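Local coordinates for transcriptional repressor (Vibrio fischeri, PDB 3KV1), which probably represses transcription as a SorC-family regulator, binding DNA and, through the putative sugar-binding domain described here, a carbohydrate effector, at residues A[20-24]-A[241-247]; A[53-59]-A[80-85]; A[121-127]-A[208-212]. All coordinates share one frame; numbering follows the deposited sequence.

Contact 1 (A[20-24]-A[241-247]); sequences FNLKR and LRTGVID
The carbonyl oxygen of D247 is gripped by two successive backbone amides of the facing loop: K23 N approaches D247 O at 2.8 Å and R24 N at 3.3 Å, both in the carbonyl plane, the longer bond being the straighter (156° at the hydrogen against 138°). Neighbouring carbonyl oxygens are joined through water. One water bridges F20 O and I246 O, a second links N21 O with I246 O, and a third runs from N21 O to D247 OD1, while the other carboxylate oxygen, OD2, is held by V224 N. Beside this polar seam lies an apolar layer. The CD1 methyl of L241 sits 3.8 Å above the centroid of the F20 ring, only 3° from its normal, a CH-pi contact in which the two side chains cross at about a right angle. L22 adds its CD2 methyl, which touches both L241 CD2, at 4.1 Å, and I246 CG2, at 4.0 Å. L259 of helix 253-264 packs on both F20 and L241. The contact thus joins the turns that follow helices 10-20 and 234-242, where helix ends lead into the adjacent parallel strands 24-28 and 248-252 of an alpha/beta sheet, consistent with the Rossmann-like fold of this family.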
loop_
_atom_site.group_PDB
_atom_site.type_symbol
_atom_site.label_atom_id
_atom_site.label_comp_id
_atom_site.label_asym_id
_atom_site.label_seq_id
_atom_site.Cartn_x
_atom_site.Cartn_y
_atom_site.Cartn_z
ATOM N N PHE A 20 -35.614 7.883 3.643
ATOM C CA PHE A 20 -34.518 7.021 4.066
ATOM C C PHE A 20 -33.634 7.646 5.141
ATOM O O PHE A 20 -32.568 7.126 5.442
ATOM C CB PHE A 20 -33.695 6.568 2.851
ATOM C CG PHE A 20 -34.482 5.711 1.884
ATOM C CD1 PHE A 20 -34.896 4.434 2.253
ATOM C CD2 PHE A 20 -34.840 6.196 0.626
ATOM C CE1 PHE A 20 -35.636 3.639 1.369
ATOM C CE2 PHE A 20 -35.586 5.412 -0.264
ATOM C CZ PHE A 20 -35.982 4.135 0.108
ATOM N N ASN A 21 -34.098 8.748 5.722
ATOM C CA ASN A 21 -33.356 9.407 6.782
ATOM C C ASN A 21 -31.921 9.759 6.363
ATOM O O ASN A 21 -30.972 9.490 7.086
ATOM C CB ASN A 21 -33.316 8.497 7.995
ATOM C CG ASN A 21 -33.770 9.185 9.226
ATOM O OD1 ASN A 21 -32.962 9.765 9.962
ATOM N ND2 ASN A 21 -35.084 9.159 9.463
ATOM N N LEU A 22 -31.765 10.349 5.185
ATOM C CA LEU A 22 -30.445 10.714 4.712
ATOM C C LEU A 22 -30.151 12.138 5.106
ATOM O O LEU A 22 -31.056 12.926 5.413
ATOM C CB LEU A 22 -30.394 10.644 3.189
ATOM C CG LEU A 22 -30.776 9.262 2.634
ATOM C CD1 LEU A 22 -31.054 9.335 1.112
ATOM C CD2 LEU A 22 -29.616 8.332 2.922
ATOM N N LYS A 23 -28.878 12.474 5.056
ATOM C CA LYS A 23 -28.435 13.866 5.079
ATOM C C LYS A 23 -28.636 14.530 3.706
ATOM O O LYS A 23 -28.990 15.702 3.626
ATOM C CB LYS A 23 -26.943 13.929 5.435
ATOM C CG LYS A 23 -26.680 13.683 6.932
ATOM C CD LYS A 23 -25.217 14.105 7.339
ATOM C CE LYS A 23 -24.774 13.590 8.713
ATOM N NZ LYS A 23 -23.427 14.202 9.011
ATOM N N ARG A 24 -28.374 13.770 2.644
ATOM C CA ARG A 24 -28.412 14.273 1.273
ATOM C C ARG A 24 -28.774 13.132 0.341
ATOM O O ARG A 24 -28.553 11.962 0.657
ATOM C CB ARG A 24 -27.031 14.804 0.824
ATOM C CG ARG A 24 -26.613 16.165 1.349
ATOM C CD ARG A 24 -27.497 17.303 0.810
ATOM N NE ARG A 24 -27.271 17.632 -0.596
ATOM C CZ ARG A 24 -26.261 18.377 -1.045
ATOM N NH1 ARG A 24 -25.350 18.861 -0.199
ATOM N NH2 ARG A 24 -26.158 18.637 -2.347
ATOM N N LEU A 241 -29.705 0.673 1.966
ATOM C CA LEU A 241 -30.407 1.742 2.661
ATOM C C LEU A 241 -31.022 1.228 3.949
ATOM O O LEU A 241 -30.996 1.921 4.957
ATOM C CB LEU A 241 -31.466 2.376 1.766
ATOM C CG LEU A 241 -30.855 3.294 0.713
ATOM C CD1 LEU A 241 -31.955 3.598 -0.300
ATOM C CD2 LEU A 241 -30.262 4.577 1.314
ATOM N N ARG A 242 -31.512 -0.006 3.930
ATOM C CA ARG A 242 -32.152 -0.553 5.121
ATOM C C ARG A 242 -31.191 -0.800 6.276
ATOM O O ARG A 242 -31.650 -0.904 7.420
ATOM C CB ARG A 242 -32.990 -1.803 4.783
ATOM C CG ARG A 242 -34.231 -1.379 4.001
ATOM C CD ARG A 242 -35.010 -2.592 3.567
ATOM N NE ARG A 242 -36.276 -2.233 2.909
ATOM C CZ ARG A 242 -36.886 -3.008 2.021
ATOM N NH1 ARG A 242 -36.352 -4.180 1.688
ATOM N NH2 ARG A 242 -38.036 -2.621 1.468
ATOM N N THR A 243 -29.874 -0.847 6.014
ATOM C CA THR A 243 -28.928 -1.086 7.111
ATOM C C THR A 243 -28.879 0.112 8.018
ATOM O O THR A 243 -28.436 0.006 9.151
ATOM C CB THR A 243 -27.474 -1.254 6.641
ATOM O OG1 THR A 243 -27.037 -0.030 6.031
ATOM C CG2 THR A 243 -27.352 -2.404 5.680
ATOM N N GLY A 244 -29.276 1.263 7.493
ATOM C CA GLY A 244 -29.274 2.509 8.241
ATOM C C GLY A 244 -27.944 3.254 8.246
ATOM O O GLY A 244 -27.828 4.324 8.853
ATOM N N VAL A 245 -26.915 2.711 7.599
ATOM C CA VAL A 245 -25.611 3.375 7.737
ATOM C C VAL A 245 -25.349 4.503 6.761
ATOM O O VAL A 245 -24.363 5.258 6.939
ATOM C CB VAL A 245 -24.432 2.391 7.694
ATOM C CG1 VAL A 245 -24.625 1.269 8.713
ATOM C CG2 VAL A 245 -24.280 1.823 6.302
ATOM N N ILE A 246 -26.181 4.634 5.736
ATOM C CA ILE A 246 -25.879 5.593 4.669
ATOM C C ILE A 246 -26.344 6.996 5.010
ATOM O O ILE A 246 -27.482 7.171 5.484
ATOM C CB ILE A 246 -26.507 5.146 3.366
ATOM C CG1 ILE A 246 -25.882 3.822 2.947
ATOM C CG2 ILE A 246 -26.265 6.193 2.269
ATOM C CD1 ILE A 246 -26.551 3.242 1.704
ATOM N N ASP A 247 -25.465 7.979 4.818
ATOM C CA ASP A 247 -25.852 9.367 5.041
ATOM C C ASP A 247 -26.093 10.151 3.752
ATOM O O ASP A 247 -26.968 11.028 3.695
ATOM C CB ASP A 247 -24.814 10.023 5.909
ATOM C CG ASP A 247 -24.592 9.236 7.192
ATOM O OD1 ASP A 247 -25.569 9.168 7.984
ATOM O OD2 ASP A 247 -23.486 8.644 7.383
HETATM O O HOH W 1 -30.095 6.063 6.129
HETATM O O HOH W 2 -28.186 10.281 7.909
HETATM O O HOH W 3 -28.931 7.661 7.555
#

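Contact 2 (A[53-59]-A[80-85]); sequences LQEGMAV and RNARFV
R80 meets segment 53-59 along the whole length of its side chain. Its CB lies 4.2 Å from E55 N. CG, placed between the backbone N and the carbonyl carbon (chi1 87°), packs 3.4 Å from L53 O; the bend at chi2 keeps CD near the same oxygen, and that at chi3 turns the tip back. NE and CZ therefore also stay near it, CZ 3.7 Å from L53 O. This curl ends with NH1 donating to L53 O at 2.7 Å, in the carbonyl plane and on a lone pair, although the oxygen is tilted 23° from the guanidinium plane. NH2 is bound by N50 O and T78 O, so the group is fixed against the end of helix 34-52. G56 N, in the type II turn Q54-M57, donates to N81 O. Beyond it the parallel pairing of a beta-alpha-beta unit begins, with strands 58-61 and 83-86 connected through helix 65-72. R83 N binds M57 O, V59 N binds R83 O, and V85 N meets V59 O at 2.8 Å in a nearly straight bond (176°). On one face of the sheet, V59 and F84 lie side by side, CG2 of the valine 3.8 Å from CE2 of the ring; L53 CD2 approaches F84 CZ at 3.6 Å. On the other, A58 CB packs 4.1 Å from R83 CB.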
loop_
_atom_site.group_PDB
_atom_site.type_symbol
_atom_site.label_atom_id
_atom_site.label_comp_id
_atom_site.label_asym_id
_atom_site.label_seq_id
_atom_site.Cartn_x
_atom_site.Cartn_y
_atom_site.Cartn_z
ATOM N N LEU A 53 -15.081 18.383 2.414
ATOM C CA LEU A 53 -13.927 17.692 2.991
ATOM C C LEU A 53 -12.869 18.720 3.412
ATOM O O LEU A 53 -12.144 19.252 2.587
ATOM C CB LEU A 53 -13.364 16.693 1.960
ATOM C CG LEU A 53 -12.119 15.928 2.381
ATOM C CD1 LEU A 53 -12.380 15.145 3.666
ATOM C CD2 LEU A 53 -11.704 14.981 1.230
ATOM N N GLN A 54 -12.774 19.013 4.707
ATOM C CA GLN A 54 -11.846 20.056 5.160
ATOM C C GLN A 54 -10.421 19.533 5.356
ATOM O O GLN A 54 -10.223 18.337 5.567
ATOM C CB GLN A 54 -12.337 20.661 6.488
ATOM C CG GLN A 54 -13.774 21.243 6.424
ATOM C CD GLN A 54 -13.908 22.286 5.316
ATOM O OE1 GLN A 54 -13.284 23.345 5.376
ATOM N NE2 GLN A 54 -14.702 21.980 4.296
ATOM N N GLU A 55 -9.446 20.433 5.292
ATOM C CA GLU A 55 -8.073 20.098 5.679
ATOM C C GLU A 55 -8.101 19.376 7.020
ATOM O O GLU A 55 -8.822 19.778 7.941
ATOM C CB GLU A 55 -7.224 21.368 5.793
ATOM C CG GLU A 55 -7.786 22.388 6.770
ATOM C CD GLU A 55 -6.761 23.431 7.184
ATOM O OE1 GLU A 55 -5.761 23.601 6.454
ATOM O OE2 GLU A 55 -6.954 24.076 8.239
ATOM N N GLY A 56 -7.332 18.297 7.135
ATOM C CA GLY A 56 -7.256 17.569 8.390
ATOM C C GLY A 56 -8.323 16.494 8.598
ATOM O O GLY A 56 -8.273 15.739 9.574
HETATM N N MSE A 57 -9.319 16.437 7.711
HETATM C CA MSE A 57 -10.336 15.389 7.776
HETATM C C MSE A 57 -9.884 14.222 6.916
HETATM O O MSE A 57 -8.942 14.339 6.111
HETATM C CB MSE A 57 -11.695 15.901 7.296
HETATM C CG MSE A 57 -12.192 17.057 8.153
HETATM SE SE MSE A 57 -14.038 17.501 7.702
HETATM C CE MSE A 57 -14.358 18.795 9.113
ATOM N N ALA A 58 -10.559 13.113 7.108
ATOM C CA ALA A 58 -10.206 11.861 6.456
ATOM C C ALA A 58 -11.422 11.211 5.829
ATOM O O ALA A 58 -12.560 11.400 6.293
ATOM C CB ALA A 58 -9.608 10.923 7.475
ATOM N N VAL A 59 -11.160 10.407 4.803
ATOM C CA VAL A 59 -12.202 9.619 4.114
ATOM C C VAL A 59 -11.794 8.139 4.140
ATOM O O VAL A 59 -10.642 7.802 3.752
ATOM C CB VAL A 59 -12.366 10.067 2.610
ATOM C CG1 VAL A 59 -13.542 9.328 1.975
ATOM C CG2 VAL A 59 -12.528 11.614 2.497
ATOM N N ARG A 80 -6.688 20.748 -0.635
ATOM C CA ARG A 80 -6.680 20.774 0.818
ATOM C C ARG A 80 -5.992 19.537 1.349
ATOM O O ARG A 80 -5.989 18.495 0.679
ATOM C CB ARG A 80 -8.110 20.940 1.385
ATOM C CG ARG A 80 -8.960 19.668 1.614
ATOM C CD ARG A 80 -9.335 18.910 0.324
ATOM N NE ARG A 80 -9.906 19.715 -0.762
ATOM C CZ ARG A 80 -11.196 20.001 -0.932
ATOM N NH1 ARG A 80 -12.116 19.598 -0.059
ATOM N NH2 ARG A 80 -11.582 20.679 -2.002
ATOM N N ASN A 81 -5.416 19.646 2.544
ATOM C CA ASN A 81 -4.653 18.532 3.094
ATOM C C ASN A 81 -5.519 17.517 3.834
ATOM O O ASN A 81 -5.502 17.428 5.070
ATOM C CB ASN A 81 -3.524 19.039 3.992
ATOM C CG ASN A 81 -2.548 17.935 4.357
ATOM O OD1 ASN A 81 -2.535 16.878 3.719
ATOM N ND2 ASN A 81 -1.729 18.172 5.380
ATOM N N ALA A 82 -6.269 16.739 3.076
ATOM C CA ALA A 82 -7.150 15.722 3.661
ATOM C C ALA A 82 -6.488 14.349 3.514
ATOM O O ALA A 82 -5.534 14.195 2.746
ATOM C CB ALA A 82 -8.495 15.745 2.975
ATOM N N ARG A 83 -6.957 13.368 4.275
ATOM C CA ARG A 83 -6.359 12.041 4.208
ATOM C C ARG A 83 -7.371 11.103 3.570
ATOM O O ARG A 83 -8.601 11.228 3.775
ATOM C CB ARG A 83 -5.978 11.495 5.595
ATOM C CG ARG A 83 -4.584 11.873 6.102
ATOM C CD ARG A 83 -4.194 11.018 7.316
ATOM N NE ARG A 83 -5.088 11.258 8.446
ATOM C CZ ARG A 83 -5.464 10.346 9.338
ATOM N NH1 ARG A 83 -5.027 9.091 9.266
ATOM N NH2 ARG A 83 -6.284 10.698 10.320
ATOM N N PHE A 84 -6.843 10.171 2.787
ATOM C CA PHE A 84 -7.661 9.130 2.171
ATOM C C PHE A 84 -7.130 7.775 2.642
ATOM O O PHE A 84 -5.976 7.427 2.351
ATOM C CB PHE A 84 -7.599 9.262 0.645
ATOM C CG PHE A 84 -8.210 10.544 0.150
ATOM C CD1 PHE A 84 -7.418 11.673 -0.027
ATOM C CD2 PHE A 84 -9.585 10.647 -0.007
ATOM C CE1 PHE A 84 -8.005 12.874 -0.460
ATOM C CE2 PHE A 84 -10.162 11.828 -0.409
ATOM C CZ PHE A 84 -9.354 12.955 -0.627
ATOM N N VAL A 85 -7.955 7.046 3.401
ATOM C CA VAL A 85 -7.524 5.844 4.108
ATOM C C VAL A 85 -8.226 4.623 3.537
ATOM O O VAL A 85 -9.468 4.602 3.452
ATOM C CB VAL A 85 -7.874 5.921 5.610
ATOM C CG1 VAL A 85 -7.239 4.741 6.341
ATOM C CG2 VAL A 85 -7.394 7.261 6.211
HETATM O O HOH W 4 -4.947 22.334 3.459
#

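Contact 3 (A[121-127]-A[208-212]); sequences PAYVNDP and GRVIG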
loop_
_atom_site.group_PDB
_atom_site.type_symbol
_atom_site.label_atom_id
_atom_site.label_comp_id
_atom_site.label_asym_id
_atom_site.label_seq_id
_atom_site.Cartn_x
_atom_site.Cartn_y
_atom_site.Cartn_z
ATOM N N PRO A 121 -3.847 -8.016 2.331
ATOM C CA PRO A 121 -4.663 -8.260 1.135
ATOM C C PRO A 121 -6.165 -8.069 1.430
ATOM O O PRO A 121 -6.602 -8.211 2.575
ATOM C CB PRO A 121 -4.424 -9.744 0.812
ATOM C CG PRO A 121 -3.667 -10.321 1.934
ATOM C CD PRO A 121 -3.263 -9.231 2.911
ATOM N N ALA A 122 -6.931 -7.811 0.386
ATOM C CA ALA A 122 -8.397 -7.675 0.525
ATOM C C ALA A 122 -9.033 -8.999 0.932
ATOM O O ALA A 122 -9.973 -9.027 1.740
ATOM C CB ALA A 122 -9.003 -7.221 -0.800
ATOM N N TYR A 123 -8.526 -10.101 0.380
ATOM C CA TYR A 123 -9.178 -11.419 0.517
ATOM C C TYR A 123 -8.247 -12.482 1.049
ATOM O O TYR A 123 -7.048 -12.469 0.748
ATOM C CB TYR A 123 -9.733 -11.905 -0.831
ATOM C CG TYR A 123 -10.707 -10.928 -1.431
ATOM C CD1 TYR A 123 -11.878 -10.600 -0.767
ATOM C CD2 TYR A 123 -10.444 -10.309 -2.644
ATOM C CE1 TYR A 123 -12.784 -9.683 -1.293
ATOM C CE2 TYR A 123 -11.339 -9.403 -3.191
ATOM C CZ TYR A 123 -12.506 -9.082 -2.509
ATOM O OH TYR A 123 -13.400 -8.190 -3.064
ATOM N N VAL A 124 -8.799 -13.410 1.831
ATOM C CA VAL A 124 -8.033 -14.568 2.271
ATOM C C VAL A 124 -8.948 -15.791 2.125
ATOM O O VAL A 124 -10.165 -15.656 2.013
ATOM C CB VAL A 124 -7.550 -14.414 3.728
ATOM C CG1 VAL A 124 -6.628 -13.226 3.836
ATOM C CG2 VAL A 124 -8.719 -14.228 4.669
ATOM N N ASN A 125 -8.363 -16.980 2.110
ATOM C CA ASN A 125 -9.151 -18.186 1.883
ATOM C C ASN A 125 -9.646 -18.869 3.162
ATOM O O ASN A 125 -10.239 -19.956 3.107
ATOM C CB ASN A 125 -8.390 -19.174 0.996
ATOM C CG ASN A 125 -7.162 -19.765 1.685
ATOM O OD1 ASN A 125 -6.397 -20.500 1.065
ATOM N ND2 ASN A 125 -6.981 -19.462 2.968
ATOM N N ASP A 126 -9.430 -18.221 4.306
ATOM C CA ASP A 126 -9.724 -18.842 5.602
ATOM C C ASP A 126 -9.866 -17.785 6.693
ATOM O O ASP A 126 -9.006 -16.929 6.846
ATOM C CB ASP A 126 -8.600 -19.809 5.979
ATOM C CG ASP A 126 -8.533 -20.081 7.479
ATOM O OD1 ASP A 126 -9.571 -20.440 8.086
ATOM O OD2 ASP A 126 -7.429 -19.956 8.047
ATOM N N PRO A 127 -10.957 -17.847 7.465
ATOM C CA PRO A 127 -11.149 -16.850 8.524
ATOM C C PRO A 127 -10.020 -16.878 9.570
ATOM O O PRO A 127 -9.825 -15.869 10.242
ATOM C CB PRO A 127 -12.489 -17.257 9.172
ATOM C CG PRO A 127 -12.686 -18.710 8.767
ATOM C CD PRO A 127 -12.046 -18.848 7.416
ATOM N N GLY A 208 -15.861 -13.713 6.323
ATOM C CA GLY A 208 -14.672 -14.371 6.856
ATOM C C GLY A 208 -13.505 -14.395 5.867
ATOM O O GLY A 208 -12.401 -14.814 6.204
ATOM N N ARG A 209 -13.762 -13.992 4.622
ATOM C CA ARG A 209 -12.722 -13.998 3.602
ATOM C C ARG A 209 -12.244 -12.592 3.236
ATOM O O ARG A 209 -11.514 -12.451 2.279
ATOM C CB ARG A 209 -13.235 -14.659 2.294
ATOM C CG ARG A 209 -13.824 -16.046 2.475
ATOM C CD ARG A 209 -12.849 -17.070 3.076
ATOM N NE ARG A 209 -13.655 -18.158 3.624
ATOM C CZ ARG A 209 -13.996 -19.265 2.971
ATOM N NH1 ARG A 209 -13.559 -19.507 1.736
ATOM N NH2 ARG A 209 -14.784 -20.137 3.570
ATOM N N VAL A 210 -12.678 -11.565 3.975
ATOM C CA VAL A 210 -12.370 -10.175 3.618
ATOM C C VAL A 210 -11.682 -9.457 4.772
ATOM O O VAL A 210 -12.068 -9.622 5.924
ATOM C CB VAL A 210 -13.641 -9.349 3.265
ATOM C CG1 VAL A 210 -13.251 -7.969 2.721
ATOM C CG2 VAL A 210 -14.484 -10.083 2.255
ATOM N N ILE A 211 -10.664 -8.647 4.460
ATOM C CA ILE A 211 -10.006 -7.855 5.462
ATOM C C ILE A 211 -10.335 -6.392 5.244
ATOM O O ILE A 211 -9.981 -5.817 4.217
ATOM C CB ILE A 211 -8.481 -8.035 5.385
ATOM C CG1 ILE A 211 -8.151 -9.474 5.827
ATOM C CG2 ILE A 211 -7.817 -7.050 6.326
ATOM C CD1 ILE A 211 -6.735 -9.840 5.668
ATOM N N GLY A 212 -11.045 -5.796 6.189
ATOM C CA GLY A 212 -11.405 -4.391 6.037
ATOM C C GLY A 212 -12.362 -4.008 7.141
ATOM O O GLY A 212 -12.510 -4.771 8.107
#
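A122 O accepts from I211 N at 2.8 Å and R209 O from V124 N at 2.9 Å, two backbone bonds that enclose a single beta bridge between Y123 and V210 and tie together two loops of the alpha/beta domain. The packing is close on this side. I211 CD1 meets V124 CG1 at 3.9 Å, the two side chains crossing at about a right angle, and F133 of helix 127-134 covers both I211 and P121. R209 O lies at the edge of the Y123 ring, in its plane, as does CG2 in one of the two conformers of V210, while the phenol oxygen is bonded by H164 and Q63. H136 of the second subunit donates to Y123 O, so the bridge also borders the dimer interface. Toward N125 and P127 the contact becomes more exposed, and R209 provides much of it. R209 bends at chi2 (-59°), which lays its CD 3.2 Å from V124 O; its tip is secured elsewhere, by E175 and F170 O. In one of its two conformers, D126 N-caps helix 127-134 through S128 N, and P127 CA makes a CH...O contact with G208 O. Over one face of the R209 guanidinium, offset toward its rim, lies N125 O, with NH1 3.6 Å away and no hydrogen bond between them.

Contact 1 joins segments near the two ends of the chain, and contacts 2 and 3 follow one another inside the loop it closes. None touches another: the nearest atoms of contacts 1 and 2, and of contacts 2 and 3, are about 10 Å apart. Contacts 1 and 3 lie on opposite sides of the chain's centre, their own centres about 27 Å apart. Strands starting at contacts 1 and 2 belong to the same mixed sheet, whereas contact 3 ties loops and reaches the second subunit. Glycerol, probably from the crystallisation liquor, lies within about 4 Å of the side chains of R24, Q54 and Y123, which does not establish a sugar site.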